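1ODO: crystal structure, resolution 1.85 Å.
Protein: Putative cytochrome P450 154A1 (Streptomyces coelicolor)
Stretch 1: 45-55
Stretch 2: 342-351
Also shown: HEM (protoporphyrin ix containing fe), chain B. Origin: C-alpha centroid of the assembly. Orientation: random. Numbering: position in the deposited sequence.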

ATOM      1  N   ASP A  45     -10.942 -14.309  -6.396  1.00 11.18           N
ATOM      2  CA  ASP A  45     -12.065 -14.917  -5.677  1.00 11.88           C
ATOM      3  C   ASP A  45     -11.556 -14.822  -4.232  1.00 11.59           C
ATOM      4  O   ASP A  45     -10.591 -15.496  -3.869  1.00 10.25           O
ATOM      5  N   PRO A  46     -12.178 -13.968  -3.400  1.00 11.73           N
ATOM      6  CA  PRO A  46     -11.741 -13.811  -2.008  1.00 12.63           C
ATOM      7  C   PRO A  46     -11.714 -15.081  -1.161  1.00 13.14           C
ATOM      8  O   PRO A  46     -10.871 -15.216  -0.276  1.00 13.18           O
ATOM      9  N   VAL A  47     -12.631 -16.007  -1.419  1.00 13.86           N
ATOM     10  CA  VAL A  47     -12.659 -17.248  -0.647  1.00 14.20           C
ATOM     11  C   VAL A  47     -11.375 -18.016  -0.955  1.00 13.90           C
ATOM     12  O   VAL A  47     -10.644 -18.430  -0.052  1.00 12.57           O
ATOM     13  N   LEU A  48     -11.101 -18.187  -2.243  1.00 12.67           N
ATOM     14  CA  LEU A  48      -9.908 -18.897  -2.680  1.00 12.20           C
ATOM     15  C   LEU A  48      -8.655 -18.145  -2.236  1.00 12.12           C
ATOM     16  O   LEU A  48      -7.690 -18.741  -1.755  1.00 11.88           O
ATOM     17  N   LEU A  49      -8.672 -16.828  -2.387  1.00 11.71           N
ATOM     18  CA  LEU A  49      -7.517 -16.034  -1.994  1.00 12.76           C
ATOM     19  C   LEU A  49      -7.195 -16.229  -0.504  1.00 13.41           C
ATOM     20  O   LEU A  49      -6.041 -16.452  -0.142  1.00 14.14           O
ATOM     21  N   LYS A  50      -8.205 -16.166   0.357  1.00 12.30           N
ATOM     22  CA  LYS A  50      -7.972 -16.346   1.791  1.00 13.36           C
ATOM     23  C   LYS A  50      -7.403 -17.728   2.100  1.00 12.77           C
ATOM     24  O   LYS A  50      -6.603 -17.884   3.027  1.00 12.82           O
ATOM     25  N   GLN A  51      -7.817 -18.733   1.336  1.00 11.30           N
ATOM     26  CA  GLN A  51      -7.315 -20.085   1.559  1.00 12.80           C
ATOM     27  C   GLN A  51      -5.842 -20.132   1.155  1.00 12.79           C
ATOM     28  O   GLN A  51      -5.010 -20.690   1.870  1.00 11.97           O
ATOM     29  N   LEU A  52      -5.517 -19.538   0.011  1.00 10.36           N
ATOM     30  CA  LEU A  52      -4.133 -19.531  -0.455  1.00  9.98           C
ATOM     31  C   LEU A  52      -3.236 -18.743   0.498  1.00 11.46           C
ATOM     32  O   LEU A  52      -2.103 -19.142   0.767  1.00 10.87           O
ATOM     33  N   LEU A  53      -3.757 -17.630   1.011  1.00 10.42           N
ATOM     34  CA  LEU A  53      -3.015 -16.774   1.935  1.00 11.27           C
ATOM     35  C   LEU A  53      -2.807 -17.348   3.343  1.00 11.41           C
ATOM     36  O   LEU A  53      -2.127 -16.737   4.170  1.00 11.61           O
ATOM     37  N   THR A  54      -3.395 -18.508   3.623  1.00 11.13           N
ATOM     38  CA  THR A  54      -3.249 -19.134   4.938  1.00 12.11           C
ATOM     39  C   THR A  54      -2.755 -20.572   4.816  1.00 14.12           C
ATOM     40  O   THR A  54      -2.676 -21.300   5.806  1.00 15.00           O
ATOM     41  N   SER A  55      -2.414 -20.974   3.598  1.00 15.05           N
ATOM     42  CA  SER A  55      -1.932 -22.326   3.352  1.00 14.49           C
ATOM     43  C   SER A  55      -0.427 -22.469   3.444  1.00 15.22           C
ATOM     44  O   SER A  55       0.324 -21.584   3.038  1.00 13.55           O
ATOM     45  N   LYS A 342     -18.334  -5.104   6.248  1.00 16.59           N
ATOM     46  CA  LYS A 342     -17.263  -4.234   5.768  1.00 17.88           C
ATOM     47  C   LYS A 342     -15.919  -4.899   5.466  1.00 18.47           C
ATOM     48  O   LYS A 342     -14.954  -4.208   5.139  1.00 19.74           O
ATOM     49  N   GLU A 343     -15.843  -6.220   5.572  1.00 17.31           N
ATOM     50  CA  GLU A 343     -14.582  -6.911   5.305  1.00 18.21           C
ATOM     51  C   GLU A 343     -14.026  -6.704   3.907  1.00 15.43           C
ATOM     52  O   GLU A 343     -14.766  -6.647   2.924  1.00 16.12           O
ATOM     53  N   HIS A 344     -12.703  -6.589   3.836  1.00 12.67           N
ATOM     54  CA  HIS A 344     -12.010  -6.386   2.573  1.00 10.39           C
ATOM     55  C   HIS A 344     -10.607  -6.977   2.677  1.00  9.08           C
ATOM     56  O   HIS A 344     -10.173  -7.388   3.757  1.00  9.03           O
ATOM     57  N   LEU A 345      -9.899  -6.988   1.554  1.00  7.55           N
ATOM     58  CA  LEU A 345      -8.541  -7.521   1.485  1.00  8.96           C
ATOM     59  C   LEU A 345      -7.493  -6.457   1.150  1.00 10.78           C
ATOM     60  O   LEU A 345      -6.422  -6.776   0.633  1.00 10.88           O
ATOM     61  N   ALA A 346      -7.793  -5.196   1.444  1.00  9.86           N
ATOM     62  CA  ALA A 346      -6.843  -4.123   1.155  1.00  9.34           C
ATOM     63  C   ALA A 346      -5.508  -4.331   1.878  1.00  9.15           C
ATOM     64  O   ALA A 346      -4.453  -3.941   1.372  1.00  9.12           O
ATOM     65  N   PHE A 347      -5.561  -4.944   3.059  1.00  9.61           N
ATOM     66  CA  PHE A 347      -4.358  -5.202   3.857  1.00  9.33           C
ATOM     67  C   PHE A 347      -3.892  -6.651   3.799  1.00 10.06           C
ATOM     68  O   PHE A 347      -2.964  -7.036   4.506  1.00  9.83           O
ATOM     69  N   GLY A 348      -4.531  -7.458   2.966  1.00 10.11           N
ATOM     70  CA  GLY A 348      -4.131  -8.846   2.880  1.00 10.24           C
ATOM     71  C   GLY A 348      -4.916  -9.691   3.864  1.00 10.89           C
ATOM     72  O   GLY A 348      -5.968  -9.281   4.353  1.00 10.81           O
ATOM     73  N   HIS A 349      -4.393 -10.871   4.175  1.00 11.40           N
ATOM     74  CA  HIS A 349      -5.058 -11.778   5.101  1.00 10.93           C
ATOM     75  C   HIS A 349      -4.039 -12.791   5.578  1.00 11.88           C
ATOM     76  O   HIS A 349      -3.230 -13.268   4.793  1.00 13.26           O
ATOM     77  N   GLY A 350      -4.064 -13.122   6.863  1.00 12.16           N
ATOM     78  CA  GLY A 350      -3.108 -14.093   7.361  1.00 12.66           C
ATOM     79  C   GLY A 350      -1.887 -13.512   8.047  1.00 12.26           C
ATOM     80  O   GLY A 350      -1.903 -12.370   8.510  1.00 13.27           O
ATOM     81  N   VAL A 351      -0.819 -14.303   8.095  1.00 12.81           N
ATOM     82  CA  VAL A 351       0.425 -13.886   8.734  1.00 12.65           C
ATOM     83  C   VAL A 351       1.107 -12.659   8.152  1.00 12.08           C
ATOM     84  O   VAL A 351       1.821 -11.954   8.866  1.00 12.37           O
TER

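No direct hydrogen bond joins the two stretches; side-chain packing and two waters do, burying 424 Å² in total. The CA-to-CB bonds of Leu-53, Glu-343, Leu-345 and His-349 point toward the opposing stretch. Leu-345 (m, t) places CD1 4.0 Å from Pro-46 CB and 3.9 Å from Leu-49 CD2. Leu-49 leaves its backbone sideways, but with chi1 t and chi2 p its end comes nearer.

Lys-50 has chi1 m, then t at chi2, chi3 and chi4, so the chain runs extended. Its CG lies 3.8 Å from the centroid of the His-349 ring, 13° off the normal, a CH-pi contact over one face. Its NZ remains 4.4 Å from Glu-343 OE2, beyond a salt bridge; water 1 intervenes, accepting from Lys-50 NZ (2.4 Å, notably short) and donating weakly to Glu-343 OE1 (3.2 Å).

His-349 (chi1 t) also meets Thr-54, CG2 to ND1 3.6 Å. Thr-54 adopts p, with OG1 donating to Lys-50 O (2.8 Å) while CG2 faces the histidine. Leu-53 (m, t) brings CD1 within 3.9 Å of His-349 CB. At Gly-350, an ideal CB would clash with Leu-53 O at 2.7 Å. Water 2 donates to Leu-53 O (2.8 Å) and accepts from Val-351 N (2.9 Å). Phe-347 instead approaches the heme, CE2 to HEM C3C 3.6 Å.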

ATOM      1  CB  ASP A  45     -12.222 -16.385  -6.092  1.00 13.02           C
ATOM      2  CG  ASP A  45     -13.224 -17.144  -5.233  1.00 16.98           C
ATOM      3  OD1 ASP A  45     -13.644 -16.624  -4.182  1.00 16.57           O
ATOM      4  OD2 ASP A  45     -13.587 -18.281  -5.611  1.00 19.41           O
ATOM      5  CB  PRO A  46     -12.702 -12.753  -1.457  1.00 12.46           C
ATOM      6  CG  PRO A  46     -13.937 -12.974  -2.254  1.00 14.23           C
ATOM      7  CD  PRO A  46     -13.393 -13.173  -3.652  1.00 13.16           C
ATOM      8  CB  VAL A  47     -13.885 -18.110  -1.019  1.00 14.81           C
ATOM      9  CG1 VAL A  47     -13.824 -19.456  -0.302  1.00 16.85           C
ATOM     10  CG2 VAL A  47     -15.161 -17.376  -0.638  1.00 17.72           C
ATOM     11  CB  LEU A  48      -9.916 -19.042  -4.208  1.00 13.51           C
ATOM     12  CG  LEU A  48      -8.671 -19.660  -4.851  1.00 13.54           C
ATOM     13  CD1 LEU A  48      -8.432 -21.057  -4.282  1.00 15.31           C
ATOM     14  CD2 LEU A  48      -8.861 -19.727  -6.369  1.00 14.06           C
ATOM     15  CB  LEU A  49      -7.766 -14.558  -2.324  1.00 14.40           C
ATOM     16  CG  LEU A  49      -6.567 -13.607  -2.399  1.00 15.39           C
ATOM     17  CD1 LEU A  49      -5.402 -14.249  -3.153  1.00 12.62           C
ATOM     18  CD2 LEU A  49      -7.012 -12.320  -3.098  1.00 15.54           C
ATOM     19  CB  LYS A  50      -9.261 -16.127   2.580  1.00 12.58           C
ATOM     20  CG  LYS A  50      -9.670 -14.665   2.694  1.00 16.89           C
ATOM     21  CD  LYS A  50     -10.973 -14.543   3.462  1.00 20.90           C
ATOM     22  CE  LYS A  50     -11.346 -13.103   3.722  1.00 25.01           C
ATOM     23  NZ  LYS A  50     -12.644 -13.043   4.456  1.00 28.68           N
ATOM     24  CB  GLN A  51      -8.117 -21.099   0.740  1.00 14.30           C
ATOM     25  CG  GLN A  51      -9.586 -21.121   1.114  1.00 17.20           C
ATOM     26  CD  GLN A  51     -10.406 -22.044   0.243  1.00 20.53           C
ATOM     27  OE1 GLN A  51     -10.149 -22.177  -0.955  1.00 18.51           O
ATOM     28  NE2 GLN A  51     -11.418 -22.672   0.835  1.00 21.78           N
ATOM     29  CB  LEU A  52      -4.043 -18.927  -1.859  1.00  9.87           C
ATOM     30  CG  LEU A  52      -4.721 -19.747  -2.965  1.00  8.95           C
ATOM     31  CD1 LEU A  52      -4.727 -18.945  -4.257  1.00 10.29           C
ATOM     32  CD2 LEU A  52      -3.983 -21.075  -3.154  1.00  9.34           C
ATOM     33  CB  LEU A  53      -3.706 -15.411   2.038  1.00 11.85           C
ATOM     34  CG  LEU A  53      -3.739 -14.571   0.754  1.00 15.49           C
ATOM     35  CD1 LEU A  53      -4.578 -13.306   0.958  1.00 12.67           C
ATOM     36  CD2 LEU A  53      -2.319 -14.202   0.369  1.00 16.04           C
ATOM     37  CB  THR A  54      -4.587 -19.149   5.720  1.00 12.90           C
ATOM     38  OG1 THR A  54      -5.609 -19.760   4.923  1.00 12.46           O
ATOM     39  CG2 THR A  54      -5.002 -17.734   6.094  1.00  9.46           C
ATOM     40  CB  SER A  55      -2.383 -22.806   1.974  1.00 15.83           C
ATOM     41  OG  SER A  55      -1.763 -24.040   1.654  1.00 15.03           O
ATOM     42  CB  LYS A 342     -17.032  -3.120   6.795  1.00 18.67           C
ATOM     43  CG  LYS A 342     -18.299  -2.378   7.232  1.00 19.17           C
ATOM     44  CD  LYS A 342     -17.997  -1.414   8.383  1.00 21.22           C
ATOM     45  CE  LYS A 342     -19.244  -0.659   8.839  1.00 19.43           C
ATOM     46  NZ  LYS A 342     -19.859   0.109   7.716  1.00 18.51           N
ATOM     47  CB  GLU A 343     -14.715  -8.409   5.598  1.00 21.84           C
ATOM     48  CG  GLU A 343     -16.058  -9.003   5.242  1.00 27.08           C
ATOM     49  CD  GLU A 343     -16.165 -10.460   5.645  1.00 30.60           C
ATOM     50  OE1 GLU A 343     -15.783 -10.792   6.790  1.00 35.50           O
ATOM     51  OE2 GLU A 343     -16.638 -11.272   4.825  1.00 29.17           O
ATOM     52  CB  HIS A 344     -11.901  -4.894   2.265  1.00  9.32           C
ATOM     53  CG  HIS A 344     -11.069  -4.146   3.255  1.00 10.71           C
ATOM     54  ND1 HIS A 344     -11.616  -3.361   4.248  1.00 14.40           N
ATOM     55  CD2 HIS A 344      -9.730  -4.119   3.450  1.00  8.43           C
ATOM     56  CE1 HIS A 344     -10.648  -2.886   5.013  1.00  8.23           C
ATOM     57  NE2 HIS A 344      -9.494  -3.333   4.551  1.00 12.81           N
ATOM     58  CB  LEU A 345      -8.483  -8.636   0.437  1.00  8.89           C
ATOM     59  CG  LEU A 345      -9.155  -9.951   0.848  1.00 10.34           C
ATOM     60  CD1 LEU A 345      -9.314 -10.865  -0.357  1.00  9.11           C
ATOM     61  CD2 LEU A 345      -8.307 -10.624   1.919  1.00 11.79           C
ATOM     62  CB  ALA A 346      -7.444  -2.772   1.541  1.00 10.49           C
ATOM     63  CB  PHE A 347      -4.613  -4.852   5.322  1.00  9.24           C
ATOM     64  CG  PHE A 347      -4.817  -3.386   5.579  1.00 11.36           C
ATOM     65  CD1 PHE A 347      -5.964  -2.935   6.228  1.00 10.93           C
ATOM     66  CD2 PHE A 347      -3.840  -2.461   5.224  1.00 10.85           C
ATOM     67  CE1 PHE A 347      -6.132  -1.582   6.526  1.00  9.70           C
ATOM     68  CE2 PHE A 347      -4.000  -1.110   5.517  1.00  9.38           C
ATOM     69  CZ  PHE A 347      -5.151  -0.671   6.171  1.00  9.54           C
ATOM     70  CB  HIS A 349      -6.196 -12.497   4.360  1.00 11.68           C
ATOM     71  CG  HIS A 349      -7.018 -13.399   5.227  1.00 11.20           C
ATOM     72  ND1 HIS A 349      -6.920 -14.773   5.177  1.00 13.22           N
ATOM     73  CD2 HIS A 349      -7.968 -13.124   6.151  1.00 11.02           C
ATOM     74  CE1 HIS A 349      -7.775 -15.305   6.032  1.00 12.44           C
ATOM     75  NE2 HIS A 349      -8.425 -14.326   6.636  1.00 14.60           N
ATOM     76  CB  VAL A 351       1.446 -15.049   8.783  1.00 12.52           C
ATOM     77  CG1 VAL A 351       0.864 -16.199   9.590  1.00 11.78           C
ATOM     78  CG2 VAL A 351       1.810 -15.508   7.377  1.00 13.23           C
TER
HETATM   79  CHA HEM B1407       2.293  -5.573   3.808  1.00 13.23           C
HETATM   80  CHB HEM B1407       3.874  -1.919   6.517  1.00 10.62           C
HETATM   81  CHC HEM B1407       0.287   0.863   4.870  1.00 11.97           C
HETATM   82  CHD HEM B1407      -1.261  -2.786   2.156  1.00 10.84           C
HETATM   83  C1A HEM B1407       3.041  -4.848   4.704  1.00 11.83           C
HETATM   84  C2A HEM B1407       4.213  -5.323   5.431  1.00 12.21           C
HETATM   85  C3A HEM B1407       4.658  -4.304   6.181  1.00 12.56           C
HETATM   86  C4A HEM B1407       3.778  -3.166   5.956  1.00 11.45           C
HETATM   87  CMA HEM B1407       5.874  -4.289   7.124  1.00 12.77           C
HETATM   88  CAA HEM B1407       4.794  -6.749   5.313  1.00 11.43           C
HETATM   89  CBA HEM B1407       4.046  -7.721   6.245  1.00 13.19           C
HETATM   90  CGA HEM B1407       4.525  -9.171   6.203  1.00 12.61           C
HETATM   91  O1A HEM B1407       4.906  -9.601   5.058  1.00 11.97           O
HETATM   92  O2A HEM B1407       4.508  -9.822   7.246  1.00 13.65           O
HETATM   93  C1B HEM B1407       3.051  -0.844   6.306  1.00 10.88           C
HETATM   94  C2B HEM B1407       3.222   0.454   6.933  1.00 12.30           C
HETATM   95  C3B HEM B1407       2.211   1.246   6.473  1.00 12.00           C
HETATM   96  C4B HEM B1407       1.416   0.450   5.565  1.00 10.76           C
HETATM   97  CMB HEM B1407       4.352   0.812   7.921  1.00 12.41           C
HETATM   98  CAB HEM B1407       1.908   2.720   6.805  1.00 11.92           C
HETATM   99  CBB HEM B1407       1.516   2.974   8.270  1.00 17.57           C
HETATM  100  C1C HEM B1407      -0.457   0.096   3.986  1.00 10.22           C
HETATM  101  C2C HEM B1407      -1.641   0.588   3.263  1.00 10.85           C
HETATM  102  C3C HEM B1407      -2.076  -0.436   2.495  1.00  9.99           C
HETATM  103  C4C HEM B1407      -1.182  -1.550   2.739  1.00 10.72           C
HETATM  104  CMC HEM B1407      -2.202   2.036   3.417  1.00  8.45           C
HETATM  105  CAC HEM B1407      -3.266  -0.530   1.504  1.00 10.21           C
HETATM  106  CBC HEM B1407      -4.618   0.006   1.988  1.00  9.07           C
HETATM  107  C1D HEM B1407      -0.442  -3.862   2.352  1.00 12.34           C
HETATM  108  C2D HEM B1407      -0.561  -5.143   1.695  1.00 12.80           C
HETATM  109  C3D HEM B1407       0.444  -5.928   2.150  1.00 12.54           C
HETATM  110  C4D HEM B1407       1.186  -5.139   3.107  1.00 13.26           C
HETATM  111  CMD HEM B1407      -1.645  -5.495   0.657  1.00 12.79           C
HETATM  112  CAD HEM B1407       0.742  -7.367   1.701  1.00 16.04           C
HETATM  113  CBD HEM B1407      -0.230  -8.471   2.131  1.00 17.12           C
HETATM  114  CGD HEM B1407       0.263  -9.757   1.502  1.00 16.08           C
HETATM  115  O1D HEM B1407      -0.391 -10.256   0.578  1.00 14.98           O
HETATM  116  O2D HEM B1407       1.346 -10.211   1.940  1.00 17.29           O
HETATM  117  NA  HEM B1407       2.799  -3.540   5.050  1.00 11.11           N
HETATM  118  NB  HEM B1407       1.942  -0.820   5.467  1.00 10.62           N
HETATM  119  NC  HEM B1407      -0.205  -1.211   3.652  1.00 10.01           N
HETATM  120  ND  HEM B1407       0.646  -3.865   3.221  1.00 11.20           N
HETATM  121 FE   HEM B1407       1.282  -2.375   4.347  1.00 11.03          FE
HETATM  122  O   HOH W   1     -12.728 -10.978   5.761  1.00 40.61           O
HETATM  123  O   HOH W   2      -1.422 -16.884   6.834  1.00 15.59           O